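Local coordinates for protein DNA methyltransferase (Nicotiana tabacum, PDB 4ONQ) that probably methylates cytosine bases in DNA at carbon 5, this chain being the catalytic domain of a plant DRM enzyme, here with sinefungin in the cofactor pocket, at residues F40-V45 against G81-L86; F92-L97 against T215-L220; Q133-I138 against V174-P179; D180-L185 against D202-L207. The protein carries 5 engineered substitutions. All coordinates share one frame; numbering follows the deposited sequence.

Interaction 1: residues F40-V45 against G81-L86; sequences FYYENV and GYIHNL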
# COMPACT_ATOMS: atom_id res chain seq x y z
N PHE A 40 15.95 4.26 -1.70
CA PHE A 40 15.16 3.09 -2.05
C PHE A 40 14.14 2.74 -0.99
O PHE A 40 14.35 2.99 0.20
CB PHE A 40 16.04 1.89 -2.41
CG PHE A 40 16.64 1.19 -1.23
CD1 PHE A 40 15.97 0.15 -0.60
CD2 PHE A 40 17.90 1.54 -0.76
CE1 PHE A 40 16.53 -0.51 0.48
CE2 PHE A 40 18.46 0.88 0.33
CZ PHE A 40 17.77 -0.15 0.94
N TYR A 41 13.04 2.15 -1.44
CA TYR A 41 11.92 1.84 -0.58
C TYR A 41 11.37 0.49 -1.01
O TYR A 41 10.89 0.34 -2.14
CB TYR A 41 10.86 2.93 -0.74
CG TYR A 41 9.72 2.90 0.25
CD1 TYR A 41 9.85 3.49 1.52
CD2 TYR A 41 8.50 2.32 -0.10
CE1 TYR A 41 8.79 3.48 2.41
CE2 TYR A 41 7.44 2.30 0.78
CZ TYR A 41 7.58 2.88 2.03
OH TYR A 41 6.50 2.85 2.89
N TYR A 42 11.47 -0.50 -0.13
CA TYR A 42 10.99 -1.84 -0.41
C TYR A 42 9.91 -2.25 0.58
O TYR A 42 10.07 -2.07 1.79
CB TYR A 42 12.13 -2.87 -0.38
CG TYR A 42 11.64 -4.26 -0.69
CD1 TYR A 42 11.34 -4.62 -2.00
CD2 TYR A 42 11.43 -5.19 0.31
CE1 TYR A 42 10.87 -5.87 -2.30
CE2 TYR A 42 10.95 -6.46 0.01
CZ TYR A 42 10.67 -6.79 -1.30
OH TYR A 42 10.19 -8.04 -1.63
N GLU A 43 8.81 -2.81 0.08
CA GLU A 43 7.71 -3.21 0.93
C GLU A 43 7.46 -4.71 0.85
O GLU A 43 7.44 -5.28 -0.24
CB GLU A 43 6.44 -2.45 0.54
CG GLU A 43 5.19 -2.89 1.30
CD GLU A 43 4.12 -3.48 0.39
OE1 GLU A 43 4.46 -3.88 -0.74
OE2 GLU A 43 2.95 -3.53 0.81
N ASN A 44 7.27 -5.35 2.00
CA ASN A 44 6.89 -6.75 2.01
C ASN A 44 5.93 -7.05 3.15
O ASN A 44 5.83 -6.28 4.09
CB ASN A 44 8.12 -7.65 2.09
CG ASN A 44 8.03 -8.84 1.17
OD1 ASN A 44 6.94 -9.32 0.84
ND2 ASN A 44 9.18 -9.33 0.72
N VAL A 45 5.22 -8.17 3.04
CA VAL A 45 4.33 -8.63 4.11
C VAL A 45 5.10 -8.71 5.42
O VAL A 45 6.21 -9.22 5.46
CB VAL A 45 3.75 -10.02 3.79
CG1 VAL A 45 2.79 -10.46 4.88
CG2 VAL A 45 3.06 -10.01 2.44
N GLY A 81 6.37 -4.75 6.46
CA GLY A 81 7.75 -4.39 6.75
C GLY A 81 8.33 -3.61 5.59
O GLY A 81 8.27 -4.04 4.43
N TYR A 82 8.88 -2.43 5.89
CA TYR A 82 9.48 -1.58 4.87
C TYR A 82 10.98 -1.43 5.08
O TYR A 82 11.42 -0.93 6.11
CB TYR A 82 8.83 -0.19 4.88
CG TYR A 82 7.33 -0.20 4.74
CD1 TYR A 82 6.72 -0.08 3.50
CD2 TYR A 82 6.51 -0.33 5.86
CE1 TYR A 82 5.33 -0.09 3.37
CE2 TYR A 82 5.14 -0.34 5.75
CZ TYR A 82 4.55 -0.22 4.50
OH TYR A 82 3.18 -0.24 4.41
N ILE A 83 11.76 -1.87 4.10
CA ILE A 83 13.20 -1.67 4.14
C ILE A 83 13.53 -0.44 3.32
O ILE A 83 13.21 -0.38 2.13
CB ILE A 83 13.94 -2.86 3.51
CG1 ILE A 83 13.51 -4.17 4.16
CG2 ILE A 83 15.45 -2.65 3.61
CD1 ILE A 83 14.36 -4.58 5.34
N HIS A 84 14.17 0.55 3.93
CA HIS A 84 14.50 1.77 3.20
C HIS A 84 15.72 2.49 3.76
O HIS A 84 16.21 2.16 4.83
CB HIS A 84 13.29 2.71 3.17
CG HIS A 84 12.80 3.11 4.52
ND1 HIS A 84 13.27 4.22 5.18
CD2 HIS A 84 11.88 2.54 5.34
CE1 HIS A 84 12.66 4.33 6.35
NE2 HIS A 84 11.82 3.32 6.47
N ASN A 85 16.21 3.47 3.01
CA ASN A 85 17.35 4.28 3.42
C ASN A 85 16.99 5.76 3.49
O ASN A 85 17.85 6.63 3.29
CB ASN A 85 18.54 4.04 2.49
CG ASN A 85 18.26 4.48 1.06
OD1 ASN A 85 17.13 4.82 0.70
ND2 ASN A 85 19.30 4.46 0.23
N LEU A 86 15.73 6.05 3.78
CA LEU A 86 15.24 7.42 3.88
C LEU A 86 15.54 7.98 5.25
O LEU A 86 15.69 7.22 6.21
CB LEU A 86 13.72 7.44 3.69
CG LEU A 86 13.18 6.82 2.40
CD1 LEU A 86 11.69 6.54 2.51
CD2 LEU A 86 13.49 7.73 1.23

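Interaction 2: residues F92-L97 against T215-L220; sequences FPLFPL and TVAYHL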
# COMPACT_ATOMS: atom_id res chain seq x y z
N PHE A 92 5.76 14.04 7.87
CA PHE A 92 4.42 14.59 8.05
C PHE A 92 3.40 13.76 7.28
O PHE A 92 3.73 13.20 6.23
CB PHE A 92 4.38 16.07 7.64
CG PHE A 92 4.82 16.34 6.22
CD1 PHE A 92 3.90 16.36 5.19
CD2 PHE A 92 6.16 16.58 5.93
CE1 PHE A 92 4.30 16.61 3.88
CE2 PHE A 92 6.57 16.82 4.62
CZ PHE A 92 5.64 16.84 3.60
N PRO A 93 2.17 13.65 7.80
CA PRO A 93 1.14 12.87 7.12
C PRO A 93 0.39 13.67 6.06
O PRO A 93 0.45 14.89 6.04
CB PRO A 93 0.19 12.49 8.25
CG PRO A 93 0.30 13.64 9.20
CD PRO A 93 1.73 14.11 9.13
N LEU A 94 -0.29 12.96 5.17
CA LEU A 94 -1.20 13.55 4.21
C LEU A 94 -2.41 14.10 4.97
O LEU A 94 -2.89 13.48 5.92
CB LEU A 94 -1.66 12.48 3.22
CG LEU A 94 -1.31 12.59 1.74
CD1 LEU A 94 0.06 13.19 1.54
CD2 LEU A 94 -1.38 11.20 1.09
N PHE A 95 -2.94 15.23 4.55
CA PHE A 95 -4.04 15.82 5.28
C PHE A 95 -5.23 16.11 4.38
O PHE A 95 -5.06 16.40 3.23
CB PHE A 95 -3.55 17.04 6.07
CG PHE A 95 -4.49 17.48 7.13
CD1 PHE A 95 -4.39 17.01 8.41
CD2 PHE A 95 -5.54 18.33 6.83
CE1 PHE A 95 -5.31 17.39 9.37
CE2 PHE A 95 -6.46 18.70 7.79
CZ PHE A 95 -6.33 18.24 9.05
N PRO A 96 -6.46 15.93 4.86
CA PRO A 96 -6.79 15.48 6.21
C PRO A 96 -6.53 14.00 6.44
O PRO A 96 -6.50 13.22 5.49
CB PRO A 96 -8.28 15.80 6.34
CG PRO A 96 -8.79 15.74 4.96
CD PRO A 96 -7.68 16.25 4.08
N LEU A 97 -6.33 13.63 7.70
CA LEU A 97 -6.13 12.24 8.04
C LEU A 97 -7.34 11.43 7.62
O LEU A 97 -8.48 11.91 7.65
CB LEU A 97 -5.89 12.10 9.54
CG LEU A 97 -4.68 12.91 10.02
CD1 LEU A 97 -4.60 12.88 11.53
CD2 LEU A 97 -3.40 12.36 9.40
N THR A 215 0.10 5.65 4.34
CA THR A 215 1.26 5.09 5.04
C THR A 215 2.55 5.40 4.27
O THR A 215 3.51 6.02 4.80
CB THR A 215 1.11 3.54 5.18
OG1 THR A 215 -0.18 3.23 5.71
CG2 THR A 215 2.18 2.95 6.08
N VAL A 216 2.57 4.98 3.02
CA VAL A 216 3.70 5.21 2.14
C VAL A 216 4.03 6.69 2.04
O VAL A 216 5.20 7.08 2.08
CB VAL A 216 3.44 4.64 0.75
CG1 VAL A 216 4.58 4.99 -0.19
CG2 VAL A 216 3.24 3.13 0.83
N ALA A 217 3.00 7.53 1.92
CA ALA A 217 3.21 8.96 1.79
C ALA A 217 3.82 9.52 3.06
O ALA A 217 4.66 10.42 3.01
CB ALA A 217 1.91 9.67 1.47
N TYR A 218 3.39 8.99 4.20
CA TYR A 218 3.99 9.39 5.47
C TYR A 218 5.48 9.11 5.45
O TYR A 218 6.27 9.93 5.92
CB TYR A 218 3.33 8.68 6.65
CG TYR A 218 3.89 9.07 8.00
CD1 TYR A 218 3.62 10.33 8.55
CD2 TYR A 218 4.66 8.19 8.74
CE1 TYR A 218 4.11 10.69 9.79
CE2 TYR A 218 5.16 8.54 9.98
CZ TYR A 218 4.89 9.79 10.50
OH TYR A 218 5.39 10.13 11.74
N HIS A 219 5.88 7.97 4.91
CA HIS A 219 7.32 7.70 4.81
C HIS A 219 8.06 8.57 3.77
O HIS A 219 9.17 9.03 4.03
CB HIS A 219 7.60 6.22 4.60
CG HIS A 219 7.04 5.35 5.67
ND1 HIS A 219 6.72 4.02 5.47
CD2 HIS A 219 6.73 5.62 6.96
CE1 HIS A 219 6.24 3.51 6.59
NE2 HIS A 219 6.23 4.46 7.51
N LEU A 220 7.45 8.79 2.61
CA LEU A 220 8.10 9.51 1.52
C LEU A 220 8.08 11.03 1.72
O LEU A 220 8.73 11.75 0.97
CB LEU A 220 7.45 9.17 0.18
CG LEU A 220 7.50 7.72 -0.29
CD1 LEU A 220 6.79 7.54 -1.63
CD2 LEU A 220 8.93 7.24 -0.39

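Interaction 3: residues Q133-I138 against V174-P179; sequences QLTNRI and VAPLEP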
# COMPACT_ATOMS: atom_id res chain seq x y z
N GLN A 133 -23.52 -16.50 -1.59
CA GLN A 133 -23.88 -17.68 -0.81
C GLN A 133 -23.60 -17.45 0.67
O GLN A 133 -24.45 -17.70 1.53
CB GLN A 133 -23.11 -18.89 -1.33
CG GLN A 133 -23.69 -20.22 -0.93
CD GLN A 133 -23.24 -20.65 0.44
OE1 GLN A 133 -24.02 -21.22 1.21
NE2 GLN A 133 -21.98 -20.37 0.77
N LEU A 134 -22.41 -16.96 0.97
CA LEU A 134 -22.01 -16.69 2.34
C LEU A 134 -22.87 -15.61 3.02
O LEU A 134 -23.32 -15.80 4.15
CB LEU A 134 -20.54 -16.28 2.38
CG LEU A 134 -19.98 -15.81 3.72
CD1 LEU A 134 -20.06 -16.90 4.77
CD2 LEU A 134 -18.55 -15.34 3.52
N THR A 135 -23.11 -14.49 2.34
CA THR A 135 -23.91 -13.42 2.93
C THR A 135 -25.36 -13.87 3.09
O THR A 135 -26.09 -13.37 3.95
CB THR A 135 -23.83 -12.09 2.12
OG1 THR A 135 -24.31 -12.29 0.78
CG2 THR A 135 -22.41 -11.57 2.08
N ASN A 136 -25.77 -14.83 2.27
CA ASN A 136 -27.06 -15.48 2.44
C ASN A 136 -27.07 -16.31 3.72
O ASN A 136 -28.00 -16.21 4.53
CB ASN A 136 -27.38 -16.36 1.24
CG ASN A 136 -28.83 -16.79 1.21
OD1 ASN A 136 -29.72 -16.04 1.60
ND2 ASN A 136 -29.07 -18.00 0.74
N ARG A 137 -26.03 -17.12 3.91
CA ARG A 137 -25.92 -17.90 5.14
C ARG A 137 -25.98 -17.00 6.37
O ARG A 137 -26.63 -17.33 7.35
CB ARG A 137 -24.62 -18.73 5.16
CG ARG A 137 -24.49 -19.76 4.04
CD ARG A 137 -25.79 -20.51 3.77
NE ARG A 137 -26.36 -21.10 4.97
CZ ARG A 137 -27.53 -21.74 5.01
NH1 ARG A 137 -28.25 -21.88 3.91
NH2 ARG A 137 -27.97 -22.24 6.16
N ILE A 138 -25.32 -15.84 6.29
CA ILE A 138 -25.29 -14.91 7.41
C ILE A 138 -26.67 -14.29 7.66
O ILE A 138 -27.16 -14.24 8.80
CB ILE A 138 -24.21 -13.83 7.21
CG1 ILE A 138 -22.82 -14.47 7.28
CG2 ILE A 138 -24.33 -12.74 8.25
CD1 ILE A 138 -21.69 -13.49 7.09
N VAL A 174 -25.25 -8.26 5.43
CA VAL A 174 -23.84 -7.92 5.31
C VAL A 174 -23.46 -8.00 3.85
O VAL A 174 -24.11 -8.68 3.06
CB VAL A 174 -22.92 -8.85 6.11
CG1 VAL A 174 -23.10 -8.63 7.60
CG2 VAL A 174 -23.16 -10.29 5.72
N ALA A 175 -22.38 -7.31 3.50
CA ALA A 175 -21.92 -7.26 2.12
C ALA A 175 -20.41 -7.15 2.10
O ALA A 175 -19.80 -6.60 3.01
CB ALA A 175 -22.55 -6.07 1.42
N PRO A 176 -19.79 -7.68 1.04
CA PRO A 176 -18.37 -7.36 0.88
C PRO A 176 -18.22 -5.88 0.51
O PRO A 176 -19.18 -5.27 0.03
CB PRO A 176 -17.94 -8.25 -0.28
CG PRO A 176 -19.21 -8.51 -1.06
CD PRO A 176 -20.32 -8.52 -0.05
N LEU A 177 -17.04 -5.31 0.74
CA LEU A 177 -16.76 -3.95 0.30
C LEU A 177 -16.89 -3.84 -1.22
O LEU A 177 -16.44 -4.72 -1.95
CB LEU A 177 -15.34 -3.56 0.70
CG LEU A 177 -15.06 -3.54 2.20
CD1 LEU A 177 -13.56 -3.62 2.44
CD2 LEU A 177 -15.66 -2.29 2.84
N GLU A 178 -17.49 -2.75 -1.69
CA GLU A 178 -17.49 -2.46 -3.12
C GLU A 178 -16.17 -1.75 -3.45
O GLU A 178 -15.57 -1.13 -2.58
CB GLU A 178 -18.70 -1.60 -3.50
CG GLU A 178 -20.05 -2.33 -3.43
CD GLU A 178 -20.20 -3.44 -4.48
OE1 GLU A 178 -19.82 -3.21 -5.66
OE2 GLU A 178 -20.69 -4.53 -4.13
N PRO A 179 -15.71 -1.87 -4.71
CA PRO A 179 -14.42 -1.30 -5.13
C PRO A 179 -14.17 0.17 -4.78
O PRO A 179 -13.03 0.49 -4.46
CB PRO A 179 -14.43 -1.52 -6.64
CG PRO A 179 -15.27 -2.73 -6.84
CD PRO A 179 -16.33 -2.66 -5.79
O HOH W 1 -26.40 -10.80 5.23

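Interaction 4: residues D180-L185 against D202-L207; sequences DEVEML and DRYKSL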
# COMPACT_ATOMS: atom_id res chain seq x y z
N ASP A 180 -15.17 1.05 -4.84
CA ASP A 180 -14.94 2.45 -4.46
C ASP A 180 -14.56 2.59 -2.97
O ASP A 180 -13.70 3.41 -2.61
CB ASP A 180 -16.14 3.35 -4.80
CG ASP A 180 -17.37 3.03 -3.99
OD1 ASP A 180 -17.77 1.85 -3.98
OD2 ASP A 180 -17.94 3.95 -3.37
N GLU A 181 -15.17 1.77 -2.12
CA GLU A 181 -14.85 1.75 -0.70
C GLU A 181 -13.41 1.29 -0.47
O GLU A 181 -12.68 1.89 0.33
CB GLU A 181 -15.84 0.87 0.07
CG GLU A 181 -17.28 1.33 -0.11
CD GLU A 181 -18.32 0.36 0.43
OE1 GLU A 181 -18.08 -0.87 0.47
OE2 GLU A 181 -19.41 0.85 0.81
N VAL A 182 -13.00 0.24 -1.18
CA VAL A 182 -11.62 -0.24 -1.10
C VAL A 182 -10.64 0.84 -1.59
O VAL A 182 -9.62 1.09 -0.96
CB VAL A 182 -11.41 -1.55 -1.91
CG1 VAL A 182 -9.97 -2.04 -1.78
CG2 VAL A 182 -12.39 -2.62 -1.47
N GLU A 183 -10.98 1.47 -2.71
CA GLU A 183 -10.18 2.56 -3.26
C GLU A 183 -9.95 3.64 -2.23
O GLU A 183 -8.82 4.12 -2.05
CB GLU A 183 -10.86 3.18 -4.47
CG GLU A 183 -10.66 2.42 -5.77
CD GLU A 183 -11.53 2.97 -6.88
OE1 GLU A 183 -12.42 3.80 -6.59
OE2 GLU A 183 -11.32 2.57 -8.05
N MET A 184 -11.00 4.03 -1.52
CA MET A 184 -10.82 5.10 -0.56
C MET A 184 -10.07 4.62 0.68
O MET A 184 -9.29 5.37 1.26
CB MET A 184 -12.13 5.79 -0.23
CG MET A 184 -13.02 5.06 0.70
SD MET A 184 -13.29 6.08 2.15
CE MET A 184 -12.12 5.38 3.28
N LEU A 185 -10.28 3.37 1.08
CA LEU A 185 -9.56 2.83 2.23
C LEU A 185 -8.05 2.80 1.98
O LEU A 185 -7.26 3.02 2.89
CB LEU A 185 -10.07 1.43 2.59
CG LEU A 185 -11.46 1.38 3.22
CD1 LEU A 185 -11.90 -0.06 3.38
CD2 LEU A 185 -11.47 2.11 4.56
N ASP A 202 -10.81 -8.18 -11.20
CA ASP A 202 -9.47 -7.62 -11.39
C ASP A 202 -9.29 -6.30 -10.65
O ASP A 202 -8.18 -5.96 -10.24
CB ASP A 202 -9.15 -7.44 -12.87
CG ASP A 202 -8.45 -8.64 -13.47
OD1 ASP A 202 -7.87 -9.44 -12.70
OD2 ASP A 202 -8.46 -8.79 -14.71
N ARG A 203 -10.36 -5.53 -10.50
CA ARG A 203 -10.32 -4.33 -9.68
C ARG A 203 -9.90 -4.76 -8.28
O ARG A 203 -8.97 -4.20 -7.68
CB ARG A 203 -11.69 -3.66 -9.61
CG ARG A 203 -12.10 -2.85 -10.82
CD ARG A 203 -12.39 -1.43 -10.37
NE ARG A 203 -13.80 -1.06 -10.35
CZ ARG A 203 -14.27 0.02 -9.72
NH1 ARG A 203 -15.57 0.30 -9.75
NH2 ARG A 203 -13.43 0.81 -9.05
N TYR A 204 -10.58 -5.78 -7.75
CA TYR A 204 -10.25 -6.29 -6.42
C TYR A 204 -8.84 -6.85 -6.33
O TYR A 204 -8.16 -6.65 -5.34
CB TYR A 204 -11.22 -7.36 -5.98
CG TYR A 204 -12.59 -6.86 -5.59
CD1 TYR A 204 -13.71 -7.22 -6.32
CD2 TYR A 204 -12.76 -6.03 -4.47
CE1 TYR A 204 -14.96 -6.78 -5.96
CE2 TYR A 204 -14.02 -5.58 -4.11
CZ TYR A 204 -15.11 -5.96 -4.86
OH TYR A 204 -16.38 -5.55 -4.53
N LYS A 205 -8.38 -7.51 -7.35
CA LYS A 205 -7.06 -8.03 -7.34
C LYS A 205 -6.00 -6.97 -7.38
O LYS A 205 -5.03 -7.06 -6.70
CB LYS A 205 -6.92 -9.01 -8.47
CG LYS A 205 -5.59 -9.66 -8.57
CD LYS A 205 -5.44 -10.46 -9.84
CE LYS A 205 -4.21 -11.33 -9.87
NZ LYS A 205 -2.98 -10.67 -10.36
N SER A 206 -6.19 -5.94 -8.16
CA SER A 206 -5.21 -4.85 -8.23
C SER A 206 -5.21 -3.99 -6.96
O SER A 206 -4.16 -3.52 -6.52
CB SER A 206 -5.45 -3.98 -9.47
OG SER A 206 -5.11 -4.69 -10.66
N LEU A 207 -6.38 -3.79 -6.37
CA LEU A 207 -6.47 -3.02 -5.14
C LEU A 207 -5.90 -3.81 -3.96
O LEU A 207 -5.10 -3.30 -3.17
CB LEU A 207 -7.91 -2.59 -4.87
CG LEU A 207 -8.47 -1.51 -5.80
CD1 LEU A 207 -10.00 -1.54 -5.85
CD2 LEU A 207 -7.98 -0.15 -5.37

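Interaction 1: residues F40-V45 against G81-L86
Strand 40-45 runs antiparallel to strand 81-84, their segment axes 4.7 Å apart, with Y42 facing I83 and N44 facing G81 as hydrogen-bonded pairs and Y41-H84 and E43-Y82 as the non-hydrogen-bonded pairs. Y42 and I83 exchange two backbone bonds, as do N44 and G81, all four at 2.9 Å between N and O. Beyond the last bridge, N85 takes over the pairing: its OD1 accepts F40 N in a short, nearly straight bond of 2.7 Å (168° at the hydrogen). N85 CG stands between its own N and carbonyl carbon (chi1 63°), which also brings ND2 within 3.4 Å of F40 CD2, while the same ND2 donates to A34 O and P38 O. An alanine here would probably leave F40 N and those two carbonyls without their side-chain partner, and the loop after the strand less firmly tied. The two strands are second and third from one end of the seven-stranded mixed sheet of the class I-like methyltransferase fold, 79-84 lying between 66-69 and 39-45. On the face bearing Y41, E43, Y82 and H84, the Y41 and Y82 rings meet obliquely, planes at 33°, with Y41 CZ 3.4 Å from Y82 CD1. E43 runs alongside Y82, E43 CG lying 3.5 Å from Y82 CE1. E43 OE2 forms a salt bridge with R80. Y41 OH bonds H219 of helix 213-220, which packs on this face, and H84 NE2 bonds E66. On the other face F40 CE1 meets I83 CG2 at 3.9 Å; F40 also touches helix 337-352, and I83 helix 50-59.

Interaction 2: residues F92-L97 against T215-L220
L94 and A217 meet through methyl groups: L94 CD2 sits 3.6 Å from A217 CB, with L94 CD1 a little farther from the same carbon. The other half of the contact belongs to Y218, whose ring meets the peptide between F92 and P93. P93 N lies at the ring edge, near its plane, 3.7 Å from Y218 CD1, while F92 C approaches obliquely and equally close. P93 CB adds a looser apolar touch to Y218 CD1 at 4.1 Å. With CG anti to the backbone N (chi1 -179°), the Y218 ring is swung off the side of its helix and runs past the extended chain. Helix 213-220 packs on the large sheet of the methyltransferase fold and, judged by the sequence leading into it, probably belongs to motif X of the C5 family; segment 92-97 runs past its outer side without regular structure. In the second shell, S221 OG is hydrogen-bonded to both F92 N and Y218 O, tying the entry of the loop to the helix end. L94 also touches R249 and L250, and A217 packs on A246, so helix 242-249 borders the methyl contact. The F73 ring meets that of Y218, and R91 touches it too.

Interaction 3: residues Q133-I138 against V174-P179
V174 has CG1 anti to the carbonyl carbon (chi1 -70°), which puts CG2 between the backbone N and that carbon, and I138 holds CG2 anti to its N; these two torsions bring V174 CG2 and I138 CG2 together at 3.7 Å. I138 CD1 closes on V174 CG2 at 3.8 Å, the two side chains crossing at about a right angle. The contact lays helix 132-143 against the side of the antiparallel hairpin 166-170/173-176 that carries V174, in an outlying alpha/beta part of the catalytic domain that probably serves target recognition, as in other C5 methyltransferases. Helix and strand segments run nearly antiparallel, at 161°, with their axes 8.3 Å apart. T135, one turn before I138, slides past V174 in the opposite sense. T135 CG2 rests 3.5 Å from V174 O, and also brushes P176 CD at 4.3 Å. T135 OG1 points elsewhere and bonds A132 O within its own helix. Around this pair, I138 is packed on V157 and Q160 of helix 151-164 and on L166, and V174 on W168. The polar link across the contact is one bound water, which donates to T135 O at 2.9 Å and accepts from V174 N at 2.8 Å.

Interaction 4: residues D180-L185 against D202-L207
The guanidinium of R203 is met at its edge by the carboxylate of E183, with OE2 near its plane and 2.9 Å from NH2 in a salt bridge. The two planes are 52° apart, and OE2 alone pairs with R203, E183 OE1 staying 4.0 Å from R203 NH2. P179 CB lies over one face of the guanidinium, 3.4 Å from R203 CZ. The Y204 ring is likewise approached at its edge, V182 CG2 lying 4.3 Å from Y204 CE2, while its hydroxyl bonds L177 O. E183 reaches R203 because its chain is extended beyond CG (chi2 172°), and its foot stays in the apolar layer, E183 CG lying 3.7 Å from L207 CD2. V182 CG1 comes down on L207 CB at 3.8 Å. Helices 179-186 and 200-208 thus pack side by side and nearly parallel, at 13° with segment axes 10.4 Å apart. They join the hairpin part, whose strand 173-176 runs into the first, to the methyltransferase core, where the second leads into helix 213-220 on the large sheet. The carboxylate has further partners: OE2 also bonds T193 OG1, which R203 NH2 shares, and OE1 takes N191 N, so the connector between the helices is tied to the same charge pair. An alanine in place of E183 would probably leave R203 without its opposite charge, N191 N without its acceptor, and a gap beside L207 CD2. Elsewhere on helix 200-208, S206 OG bonds N266 OD1.

Overall arrangement
Interactions 1 and 2 share helix 213-220: Y41 OH of interaction 1 lies 2.8 Å from H219 ND1 on the helix of interaction 2, whose other side meets 92-97. Interactions 3 and 4 are joined through 174-179, which runs from the hairpin strand into helix 179-186 and puts L177 O 2.7 Å from Y204 OH. Interactions 1 and 3 lie on opposite sides of the chain's centre, about 34 Å between centres; interaction 4 falls between them, its atoms approaching interaction 1 to about 9 Å. Sinefungin sits near this middle zone, about 5 Å from the E43 side chain and 8 Å from that of L207. The predicted catalytic cysteine, C316, is in an unmodelled segment.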